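Local coordinates for putative phosphohistidine phosphatase, SixA (Nakamurella multipartita, PDB 4HBZ), which is probably a phosphohistidine phosphatase of the histidine phosphatase superfamily, inferred to remove phosphate from phosphorylated histidine, at residues L162-A167 and A172-E177. Sequence-based numbering, arbitrary orientation.
Sequences LSTTGA and AQAGAE
S163 and E177 form an antiparallel hydrogen-bonded pair: S163 N donates to E177 O at 2.9 Å, and E177 N returns a bond to S163 O at 2.8 Å. The carbonyl of S163 has a second partner, a water that also donates to E177 OE2, so the exposed carboxylate is linked to S163 O by this water. A chi1 of -173° swings OG1 of T164 across from its own N, and the hydroxyl donates to G175 O at 2.8 Å, almost straight along the C=O axis. T164 OG1 in turn accepts from G166 N at 3.1 Å, closing an ST turn where strand 159-164 ends. Threonine suits this place: its hydroxyl is donor and acceptor at once, and a beta-branched residue is at home in a strand. A176 CB packs against T164 CB and meets L162 CB at 3.8 Å; this buried leucine reaches on to V132 of helix 123-138. A CB on G166 would run into A174 CB, so glycine fits there. G175, just past helix 171-174, takes a positive phi (72°), which favours glycine. The short helix and its flanking loops link antiparallel neighbours 159-164 and 177-182 at one edge of the mixed sheet, consistent with the histidine phosphatase fold.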
loop_
_atom_site.group_PDB
_atom_site.type_symbol
_atom_site.label_atom_id
_atom_site.label_comp_id
_atom_site.label_asym_id
_atom_site.label_seq_id
_atom_site.Cartn_x
_atom_site.Cartn_y
_atom_site.Cartn_z
ATOM N N LEU A 162 7.769 -1.665 -0.720
ATOM C CA LEU A 162 8.725 -1.638 0.353
ATOM C C LEU A 162 9.109 -3.048 0.772
ATOM O O LEU A 162 8.386 -3.981 0.501
ATOM C CB LEU A 162 8.175 -0.879 1.563
ATOM C CG LEU A 162 7.659 0.531 1.290
ATOM C CD1 LEU A 162 6.155 0.538 1.096
ATOM C CD2 LEU A 162 8.057 1.496 2.401
ATOM N N SER A 163 10.268 -3.176 1.412
ATOM C CA SER A 163 10.769 -4.456 1.835
ATOM C C SER A 163 11.176 -4.335 3.300
ATOM O O SER A 163 11.818 -3.353 3.714
ATOM C CB SER A 163 11.993 -4.808 0.991
ATOM O OG SER A 163 12.440 -6.069 1.346
ATOM N N THR A 164 10.863 -5.393 4.055
ATOM C CA THR A 164 11.215 -5.445 5.496
ATOM C C THR A 164 11.744 -6.821 5.834
ATOM O O THR A 164 11.230 -7.849 5.359
ATOM C CB THR A 164 10.053 -5.044 6.407
ATOM O OG1 THR A 164 10.512 -4.948 7.781
ATOM C CG2 THR A 164 8.906 -5.982 6.358
ATOM N N THR A 165 12.704 -6.865 6.752
ATOM C CA THR A 165 13.077 -8.133 7.322
ATOM C C THR A 165 12.325 -8.463 8.589
ATOM O O THR A 165 12.460 -9.603 9.071
ATOM C CB THR A 165 14.576 -8.239 7.576
ATOM O OG1 THR A 165 14.991 -7.204 8.477
ATOM C CG2 THR A 165 15.320 -8.181 6.242
ATOM N N GLY A 166 11.578 -7.513 9.113
ATOM C CA GLY A 166 10.777 -7.780 10.304
ATOM C C GLY A 166 9.555 -8.604 9.994
ATOM O O GLY A 166 9.049 -8.639 8.850
ATOM N N ALA A 167 9.079 -9.332 10.987
ATOM C CA ALA A 167 7.755 -9.959 10.920
ATOM C C ALA A 167 6.690 -8.916 10.696
ATOM O O ALA A 167 6.833 -7.731 11.119
ATOM C CB ALA A 167 7.494 -10.646 12.247
ATOM N N ALA A 172 5.807 -1.734 12.575
ATOM C CA ALA A 172 5.937 -0.402 13.081
ATOM C C ALA A 172 7.309 -0.137 13.698
ATOM O O ALA A 172 7.862 0.950 13.523
ATOM C CB ALA A 172 4.820 -0.079 14.049
ATOM N N GLN A 173 7.877 -1.132 14.360
ATOM C CA GLN A 173 9.191 -0.984 14.975
ATOM C C GLN A 173 10.329 -1.221 13.981
ATOM O O GLN A 173 11.404 -0.614 14.116
ATOM C CB GLN A 173 9.350 -1.943 16.172
ATOM C CG GLN A 173 8.425 -1.623 17.352
ATOM C CD GLN A 173 6.932 -1.778 17.028
ATOM O OE1 GLN A 173 6.478 -2.772 16.364
ATOM N NE2 GLN A 173 6.142 -0.762 17.452
ATOM N N ALA A 174 10.141 -2.189 13.057
ATOM C CA ALA A 174 11.192 -2.622 12.143
ATOM C C ALA A 174 11.335 -1.605 10.993
ATOM O O ALA A 174 12.467 -1.368 10.487
ATOM C CB ALA A 174 10.895 -3.984 11.554
ATOM N N GLY A 175 10.229 -0.984 10.625
ATOM C CA GLY A 175 10.217 -0.117 9.433
ATOM C C GLY A 175 10.309 -0.950 8.166
ATOM O O GLY A 175 10.278 -2.210 8.200
ATOM N N ALA A 176 10.479 -0.258 7.043
ATOM C CA ALA A 176 10.697 -0.969 5.770
ATOM C C ALA A 176 11.447 -0.019 4.851
ATOM O O ALA A 176 11.265 1.182 4.942
ATOM C CB ALA A 176 9.387 -1.407 5.152
ATOM N N GLU A 177 12.209 -0.585 3.937
ATOM C CA GLU A 177 12.977 0.211 2.984
ATOM C C GLU A 177 12.190 0.342 1.686
ATOM O O GLU A 177 11.592 -0.623 1.194
ATOM C CB GLU A 177 14.285 -0.499 2.670
ATOM C CG GLU A 177 15.264 -0.495 3.855
ATOM C CD GLU A 177 16.614 -1.039 3.408
ATOM O OE1 GLU A 177 17.324 -0.356 2.592
ATOM O OE2 GLU A 177 16.927 -2.172 3.813
HETATM O O HOH W 1 14.852 -3.827 4.538
#